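Local coordinates for TRAP solute Binding Protein (Uncultured marine bacterium, PDB 5I7I), which binds aromatic acids such as 3-hydroxybenzoate and probably delivers them, as an extracytoplasmic solute-binding protein, to a TRAP transporter, at residues Glu103-Pro108 and Gln119-Tyr124; Pro111-Ala116 and Leu273-Glu278; Val141-Pro146 and Leu233-Phe238. All coordinates share one frame; numbering follows the deposited sequence.

Contact 1: residues Glu103-Pro108 and Gln119-Tyr124; sequences EAFELP and QALQEY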
# COMPACT_ATOMS: atom_id res chain seq x y z
N GLU A 103 -1.34 -2.76 -10.65
CA GLU A 103 -2.45 -1.81 -10.72
C GLU A 103 -3.80 -2.51 -10.59
O GLU A 103 -4.77 -1.89 -10.15
CB GLU A 103 -2.40 -1.07 -12.06
CG GLU A 103 -1.16 -0.20 -12.25
CD GLU A 103 -1.10 0.44 -13.62
OE1 GLU A 103 -2.14 0.44 -14.31
OE2 GLU A 103 -0.01 0.93 -14.00
N ALA A 104 -3.90 -3.77 -11.01
CA ALA A 104 -5.20 -4.43 -10.95
C ALA A 104 -5.71 -4.49 -9.52
O ALA A 104 -6.92 -4.43 -9.29
CB ALA A 104 -5.12 -5.84 -11.54
N PHE A 105 -4.80 -4.61 -8.57
CA PHE A 105 -5.20 -4.70 -7.17
C PHE A 105 -5.60 -3.36 -6.59
O PHE A 105 -6.17 -3.33 -5.49
CB PHE A 105 -4.08 -5.34 -6.35
CG PHE A 105 -4.09 -6.83 -6.38
CD1 PHE A 105 -3.52 -7.53 -7.44
CD2 PHE A 105 -4.73 -7.54 -5.38
CE1 PHE A 105 -3.55 -8.92 -7.46
CE2 PHE A 105 -4.77 -8.93 -5.42
CZ PHE A 105 -4.18 -9.61 -6.44
N GLU A 106 -5.38 -2.28 -7.32
CA GLU A 106 -5.76 -0.94 -6.89
C GLU A 106 -7.14 -0.53 -7.37
O GLU A 106 -7.58 0.57 -7.06
CB GLU A 106 -4.75 0.07 -7.43
CG GLU A 106 -3.37 -0.08 -6.89
CD GLU A 106 -2.50 1.06 -7.32
OE1 GLU A 106 -1.92 0.99 -8.42
OE2 GLU A 106 -2.45 2.05 -6.56
N LEU A 107 -7.83 -1.37 -8.14
CA LEU A 107 -9.08 -0.97 -8.75
C LEU A 107 -10.19 -0.87 -7.71
O LEU A 107 -10.09 -1.44 -6.62
CB LEU A 107 -9.44 -1.92 -9.88
CG LEU A 107 -8.47 -1.88 -11.06
CD1 LEU A 107 -8.82 -2.95 -12.08
CD2 LEU A 107 -8.49 -0.51 -11.73
N PRO A 108 -11.24 -0.11 -8.01
CA PRO A 108 -12.25 0.19 -7.00
C PRO A 108 -12.88 -1.08 -6.45
O PRO A 108 -13.24 -2.00 -7.18
CB PRO A 108 -13.27 1.04 -7.77
CG PRO A 108 -12.41 1.75 -8.83
CD PRO A 108 -11.45 0.68 -9.24
N GLN A 119 -1.98 -12.00 0.58
CA GLN A 119 -1.66 -13.32 0.05
C GLN A 119 -1.98 -13.41 -1.44
O GLN A 119 -1.21 -13.99 -2.22
CB GLN A 119 -2.42 -14.38 0.82
CG GLN A 119 -1.91 -14.55 2.22
CD GLN A 119 -2.73 -15.50 3.02
OE1 GLN A 119 -2.43 -16.69 3.11
NE2 GLN A 119 -3.83 -15.00 3.57
N ALA A 120 -3.12 -12.85 -1.84
CA ALA A 120 -3.47 -12.80 -3.25
C ALA A 120 -2.38 -12.08 -4.05
O ALA A 120 -1.94 -12.58 -5.09
CB ALA A 120 -4.83 -12.11 -3.41
N LEU A 121 -1.94 -10.91 -3.57
CA LEU A 121 -0.88 -10.17 -4.25
C LEU A 121 0.39 -11.01 -4.38
O LEU A 121 1.04 -11.01 -5.44
CB LEU A 121 -0.54 -8.89 -3.48
CG LEU A 121 -1.36 -7.68 -3.91
CD1 LEU A 121 -1.35 -6.63 -2.82
CD2 LEU A 121 -0.82 -7.12 -5.22
N GLN A 122 0.80 -11.66 -3.30
CA GLN A 122 2.04 -12.43 -3.37
C GLN A 122 1.94 -13.58 -4.37
O GLN A 122 2.86 -13.81 -5.17
CB GLN A 122 2.42 -12.93 -1.98
CG GLN A 122 3.74 -13.71 -1.98
CD GLN A 122 4.92 -12.83 -2.30
OE1 GLN A 122 5.03 -11.73 -1.77
NE2 GLN A 122 5.82 -13.32 -3.16
N GLU A 123 0.84 -14.33 -4.35
CA GLU A 123 0.70 -15.43 -5.31
C GLU A 123 0.66 -14.89 -6.73
O GLU A 123 1.20 -15.49 -7.66
CB GLU A 123 -0.53 -16.29 -5.01
CG GLU A 123 -0.72 -17.39 -6.06
CD GLU A 123 -1.77 -18.42 -5.75
OE1 GLU A 123 -2.28 -18.46 -4.63
OE2 GLU A 123 -2.06 -19.23 -6.65
N TYR A 124 0.00 -13.75 -6.91
CA TYR A 124 -0.06 -13.09 -8.21
C TYR A 124 1.34 -12.77 -8.73
O TYR A 124 1.68 -13.10 -9.87
CB TYR A 124 -0.87 -11.82 -8.01
CG TYR A 124 -1.22 -10.93 -9.18
CD1 TYR A 124 -2.21 -11.29 -10.08
CD2 TYR A 124 -0.68 -9.65 -9.27
CE1 TYR A 124 -2.60 -10.42 -11.09
CE2 TYR A 124 -1.06 -8.79 -10.29
CZ TYR A 124 -2.03 -9.17 -11.18
OH TYR A 124 -2.43 -8.30 -12.17

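Contact 2: residues Pro111-Ala116 and Leu273-Glu278; sequences PASAEA and LWDGFE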
# COMPACT_ATOMS: atom_id res chain seq x y z
N PRO A 111 -10.43 -4.79 -2.65
CA PRO A 111 -9.79 -5.45 -1.50
C PRO A 111 -10.76 -6.04 -0.50
O PRO A 111 -11.79 -5.45 -0.17
CB PRO A 111 -8.97 -4.33 -0.86
CG PRO A 111 -9.81 -3.11 -1.13
CD PRO A 111 -10.36 -3.33 -2.53
N ALA A 112 -10.42 -7.22 -0.02
CA ALA A 112 -10.99 -7.75 1.22
C ALA A 112 -10.07 -7.33 2.36
O ALA A 112 -9.46 -6.25 2.30
CB ALA A 112 -11.15 -9.26 1.11
N SER A 113 -9.92 -8.16 3.39
CA SER A 113 -8.95 -7.85 4.43
C SER A 113 -7.55 -7.72 3.83
O SER A 113 -7.25 -8.26 2.76
CB SER A 113 -8.93 -8.97 5.47
OG SER A 113 -8.44 -10.15 4.89
N ALA A 114 -6.66 -7.03 4.54
CA ALA A 114 -5.27 -7.02 4.10
C ALA A 114 -4.67 -8.42 4.14
O ALA A 114 -3.85 -8.76 3.29
CB ALA A 114 -4.42 -6.06 4.94
N GLU A 115 -5.10 -9.25 5.08
CA GLU A 115 -4.59 -10.62 5.15
C GLU A 115 -4.90 -11.38 3.87
O GLU A 115 -4.03 -12.05 3.30
CB GLU A 115 -5.23 -11.31 6.35
CG GLU A 115 -4.94 -12.80 6.44
CD GLU A 115 -5.56 -13.46 7.68
OE1 GLU A 115 -6.28 -12.80 8.45
OE2 GLU A 115 -5.28 -14.67 7.89
N ALA A 116 -6.16 -11.31 3.41
CA ALA A 116 -6.53 -12.04 2.20
C ALA A 116 -5.92 -11.41 0.97
O ALA A 116 -5.40 -12.11 0.09
CB ALA A 116 -8.06 -12.08 2.07
N LEU A 273 -0.81 -8.22 10.05
CA LEU A 273 -0.34 -7.06 10.80
C LEU A 273 -1.06 -5.80 10.36
O LEU A 273 -1.46 -4.99 11.20
CB LEU A 273 1.15 -6.89 10.62
CG LEU A 273 2.04 -7.84 11.42
CD1 LEU A 273 3.43 -7.84 10.85
CD2 LEU A 273 2.05 -7.45 12.88
N TRP A 274 -1.19 -5.59 9.05
CA TRP A 274 -1.79 -4.35 8.57
C TRP A 274 -3.28 -4.27 8.92
O TRP A 274 -3.78 -3.17 9.20
CB TRP A 274 -1.53 -4.12 7.08
CG TRP A 274 -0.47 -3.07 6.89
CD1 TRP A 274 -0.69 -1.75 6.67
CD2 TRP A 274 0.95 -3.24 6.97
NE1 TRP A 274 0.51 -1.08 6.60
CE2 TRP A 274 1.53 -1.97 6.77
CE3 TRP A 274 1.79 -4.34 7.20
CZ2 TRP A 274 2.91 -1.78 6.78
CZ3 TRP A 274 3.16 -4.14 7.19
CH2 TRP A 274 3.71 -2.88 6.99
N ASP A 275 -3.99 -5.40 8.96
CA ASP A 275 -5.35 -5.37 9.47
C ASP A 275 -5.35 -4.92 10.93
O ASP A 275 -6.15 -4.08 11.34
CB ASP A 275 -5.98 -6.75 9.34
CG ASP A 275 -6.38 -7.10 7.90
OD1 ASP A 275 -6.82 -6.18 7.18
OD2 ASP A 275 -6.26 -8.28 7.53
N GLY A 276 -4.44 -5.48 11.72
CA GLY A 276 -4.39 -5.10 13.12
C GLY A 276 -4.01 -3.65 13.34
O GLY A 276 -4.44 -3.02 14.31
N PHE A 277 -3.14 -3.11 12.48
CA PHE A 277 -2.68 -1.74 12.69
C PHE A 277 -3.82 -0.74 12.58
O PHE A 277 -3.72 0.37 13.15
CB PHE A 277 -1.63 -1.34 11.66
CG PHE A 277 -0.32 -2.11 11.71
CD1 PHE A 277 0.21 -2.66 12.86
CD2 PHE A 277 0.42 -2.22 10.54
CE1 PHE A 277 1.43 -3.32 12.83
CE2 PHE A 277 1.61 -2.87 10.51
CZ PHE A 277 2.13 -3.42 11.66
N GLU A 278 -4.90 -1.07 11.87
CA GLU A 278 -6.02 -0.15 11.79
C GLU A 278 -6.64 0.12 13.16
O GLU A 278 -7.19 1.21 13.37
CB GLU A 278 -7.13 -0.69 10.87
CG GLU A 278 -6.77 -0.84 9.43
CD GLU A 278 -6.43 0.48 8.79
OE1 GLU A 278 -7.37 1.23 8.41
OE2 GLU A 278 -5.23 0.80 8.68
O HOH W 1 -6.52 -10.27 9.34

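Contact 3: residues Val141-Pro146 and Leu233-Phe238; sequences VFCHAP and LYTTPF. With 3HB (3-hydroxybenzoic acid), chain C.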
# COMPACT_ATOMS: atom_id res chain seq x y z
N VAL A 141 5.19 -8.90 -1.38
CA VAL A 141 4.26 -7.88 -1.85
C VAL A 141 2.97 -8.05 -1.07
O VAL A 141 2.49 -9.17 -0.89
CB VAL A 141 4.02 -8.01 -3.36
CG1 VAL A 141 3.06 -6.94 -3.86
CG2 VAL A 141 5.33 -7.92 -4.12
N PHE A 142 2.45 -6.94 -0.55
CA PHE A 142 1.29 -6.98 0.33
C PHE A 142 0.62 -5.61 0.27
O PHE A 142 0.95 -4.78 -0.58
CB PHE A 142 1.67 -7.44 1.74
CG PHE A 142 2.75 -6.63 2.42
CD1 PHE A 142 4.09 -6.98 2.29
CD2 PHE A 142 2.42 -5.58 3.26
CE1 PHE A 142 5.06 -6.29 2.97
CE2 PHE A 142 3.39 -4.89 3.95
CZ PHE A 142 4.71 -5.25 3.79
N CYS A 143 -0.37 -5.37 1.13
CA CYS A 143 -1.14 -4.14 1.02
C CYS A 143 -1.72 -3.78 2.37
O CYS A 143 -1.71 -4.58 3.30
CB CYS A 143 -2.24 -4.29 -0.04
SG CYS A 143 -3.45 -5.57 0.33
N HIS A 144 -2.29 -2.59 2.44
CA HIS A 144 -2.95 -2.12 3.64
C HIS A 144 -4.41 -2.57 3.67
O HIS A 144 -5.00 -2.97 2.66
CB HIS A 144 -2.78 -0.60 3.82
CG HIS A 144 -3.25 0.27 2.69
ND1 HIS A 144 -4.58 0.51 2.42
CD2 HIS A 144 -2.55 1.05 1.82
CE1 HIS A 144 -4.68 1.38 1.42
NE2 HIS A 144 -3.46 1.74 1.05
N ALA A 145 -5.01 -2.52 4.85
CA ALA A 145 -6.45 -2.70 4.93
C ALA A 145 -7.13 -1.61 4.10
O ALA A 145 -6.55 -0.56 3.87
CB ALA A 145 -6.89 -2.62 6.38
N PRO A 146 -8.34 -1.85 3.62
CA PRO A 146 -8.95 -0.87 2.71
C PRO A 146 -8.87 0.56 3.21
O PRO A 146 -9.12 0.86 4.38
CB PRO A 146 -10.39 -1.35 2.58
CG PRO A 146 -10.28 -2.83 2.76
CD PRO A 146 -9.21 -3.02 3.82
N LEU A 233 -12.93 0.23 -0.12
CA LEU A 233 -12.88 1.22 -1.20
C LEU A 233 -11.75 0.93 -2.17
O LEU A 233 -11.96 0.91 -3.38
CB LEU A 233 -12.72 2.61 -0.58
CG LEU A 233 -12.81 3.79 -1.52
CD1 LEU A 233 -14.24 3.87 -2.08
CD2 LEU A 233 -12.41 5.07 -0.79
N TYR A 234 -10.55 0.70 -1.65
CA TYR A 234 -9.36 0.46 -2.46
C TYR A 234 -8.26 0.03 -1.51
O TYR A 234 -8.36 0.22 -0.29
CB TYR A 234 -8.90 1.73 -3.21
CG TYR A 234 -8.16 2.65 -2.26
CD1 TYR A 234 -8.85 3.47 -1.39
CD2 TYR A 234 -6.76 2.64 -2.18
CE1 TYR A 234 -8.18 4.26 -0.46
CE2 TYR A 234 -6.09 3.44 -1.24
CZ TYR A 234 -6.80 4.24 -0.39
OH TYR A 234 -6.18 5.00 0.58
N THR A 235 -7.21 -0.53 -2.09
CA THR A 235 -5.93 -0.62 -1.40
C THR A 235 -4.85 -0.32 -2.41
O THR A 235 -5.12 -0.16 -3.61
CB THR A 235 -5.72 -2.00 -0.75
OG1 THR A 235 -4.58 -1.93 0.09
CG2 THR A 235 -5.46 -3.07 -1.79
N THR A 236 -3.61 -0.22 -1.93
CA THR A 236 -2.49 -0.02 -2.84
C THR A 236 -1.33 -0.93 -2.44
O THR A 236 -1.04 -1.09 -1.25
CB THR A 236 -2.07 1.46 -2.95
OG1 THR A 236 -1.31 1.70 -4.14
CG2 THR A 236 -1.27 1.92 -1.73
N PRO A 237 -0.71 -1.62 -3.41
CA PRO A 237 0.35 -2.57 -3.07
C PRO A 237 1.62 -1.92 -2.56
O PRO A 237 2.12 -0.94 -3.11
CB PRO A 237 0.59 -3.31 -4.38
CG PRO A 237 -0.70 -3.26 -5.05
CD PRO A 237 -1.26 -1.90 -4.74
N PHE A 238 2.14 -2.51 -1.49
CA PHE A 238 3.46 -2.26 -0.95
C PHE A 238 4.46 -3.27 -1.49
O PHE A 238 4.13 -4.44 -1.70
CB PHE A 238 3.44 -2.45 0.57
CG PHE A 238 2.49 -1.55 1.32
CD1 PHE A 238 2.41 -0.20 1.05
CD2 PHE A 238 1.73 -2.08 2.34
CE1 PHE A 238 1.57 0.63 1.79
CE2 PHE A 238 0.89 -1.28 3.10
CZ PHE A 238 0.82 0.08 2.83
C1' 3HB C . -0.11 5.98 1.19
O1' 3HB C . -1.35 6.17 1.07
O2' 3HB C . 0.70 6.57 0.42
C1 3HB C . 0.44 5.09 2.30
C2 3HB C . -0.45 4.31 3.04
C3 3HB C . 0.03 3.51 4.05
C4 3HB C . 1.36 3.49 4.35
C5 3HB C . 2.25 4.27 3.61
C6 3HB C . 1.79 5.07 2.58
O3 3HB C . -0.86 2.75 4.77
O HOH W 2 -3.54 4.53 0.52

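Contact 1: residues Glu103-Pro108 and Gln119-Tyr124
Phe105 reaches from the turn at Glu103-Pro108, in the loop after strand 87-91, to helix 114-126 and lodges among Ala120, Leu121 and Tyr124. The aromatic part is an edge-to-face (T-shaped) pair: the edge of the phenylalanine ring meets the tyrosine face, with CE1 of Phe105 over the middle of that ring and 3.5 Å from Tyr124 CG. The ring centroids of Phe105 and Tyr124 lie 4.9 Å apart, with the planes at 72°. Tyr124 carries its ring anti to the backbone N (chi1 -176°), which sends it outward from the helix with a face turned to the incoming edge.

The aliphatic contacts take other sides of Phe105. Leu121 lays a CH-pi contact over one face, CD2 standing 3.7 Å from the Phe105 ring centroid, while the methyl of Ala120 sits near the ring plane, its CB 3.8 Å from Phe105 CE2. Beyond the segments, Ala332 of helix 325-339 also packs on this phenylalanine.

No hydrogen bond joins the two segments. The tyrosine hydroxyl bonds instead to the carbonyl of His101, and Tyr124 OH also rests 3.7 Å from Ala104 CB. Within the turn, Glu106 N bonds to Glu103 O at 2.9 Å. An alanine in place of Phe105 would probably open a gap between turn and helix, leaving the Tyr124 face and the Leu121 methyl without their aromatic partner.

Cohesion across the segments is thus apolar and aromatic, structural packing about 12 Å from the ligand (Leu121 side chain to 3-hydroxybenzoate); a polar link to His101, in the same loop, runs through the tyrosine hydroxyl.

Contact 2: residues Pro111-Ala116 and Leu273-Glu278
Asp275, on helix 264-287, sets its carboxylate at the start of helix 114-126, where Ser113 is the N-cap, and takes up two backbone N-H groups of the first turn. Asp275 OD1 accepts from Ala114 N at 2.8 Å, met on its syn side and 17° out of the carboxylate plane. Asp275 OD2 accepts from Glu115 N at 2.9 Å, the donor this time standing above that plane. The next amide is supplied from within its own segment: Ala116 N gives a nearly straight bond (164°) to Ser113 OG, a capping bond made possible by a chi1 of 67° that folds the hydroxyl back over the helix start. Three successive amides at the helix N terminus are therefore satisfied, two of them by a charge from a distant part of the chain, and the helix dipole is likely to stabilise that charge.

Beside the carboxylate, the methyl of Ala114 packs against Trp274, CB to CB at 4.1 Å. The Trp274 side chain lies about 4 Å from the bound 3-hydroxybenzoate.

The side chain of Glu115 is close to Asp275 only at its CB, then extends away, its OE2 accepting from Gln272 NE2. A single water reconciles the two acids, donating to Glu115 OE1 and to Asp275 OD2, each at 2.7 Å.

Contact 3: residues Val141-Pro146 and Leu233-Phe238
His144 and Phe238, both lining the 3-hydroxybenzoate pocket, meet where His144 CD2 lies 3.6 Å from Phe238 CZ. The ligand's hydroxyl O3 lies at the edge of the Phe238 ring, 3.7 Å from Phe238 CZ. At the carboxylate, a water donates to ligand O1' and also bonds to His144 NE2 and Tyr234 OH. The ligand also hydrogen-bonds directly to Tyr94, Glu210 and Arg168.

In the second shell, His144 ND1 donates to Ala145 O at 2.7 Å, almost straight (174°) and in the ring plane, which holds the imidazole's rotation and leaves NE2 facing the water. Thr235 OG1 lies over one imidazole face and donates to His144 O at 2.8 Å; Tyr234 CE2 meets the ring at its edge, and Thr236 CG2 lies 3.5 Å from His144 NE2.

Farther out, Phe142 and Phe238 form an antiparallel hydrogen-bonded pair: Phe238 N donates to Phe142 O at 2.7 Å and Phe142 N to Phe238 O at 3.2 Å. Their side chains share one sheet face, with Phe142 CE2 3.6 Å from Phe238 CD2, and Trp89 joins the cluster. The two segments run antiparallel as crossings between the five- and six-stranded sheets, consistent with the two-domain fold of solute-binding proteins.

On this side of the pocket the ligand's ring meets carbon-rich walls, while its acid group is reached partly through a water held by His144 and Tyr234.

Following strand 87-91, the chain makes the turn at 103-108, and helix 114-126 folds back on it to close contact 1, the shortest loop. Contact 2 starts between those two segments, at the beginning of the same helix, and closes only at 273-278 on helix 264-287, so contacts 1 and 2 cross. Contact 3 joins strands 136-143 and 237-243, neighbours in the five-stranded sheet; it opens after contact 1 has closed and lies wholly within the span of contact 2. Probable hydrogen bonds from Glu106 to Thr236 and from Gln122 to Val141 join contacts 1 and 3, while Trp274 packs contact 2 onto Phe142 and Phe238, tying helices and sheet around the ligand pocket.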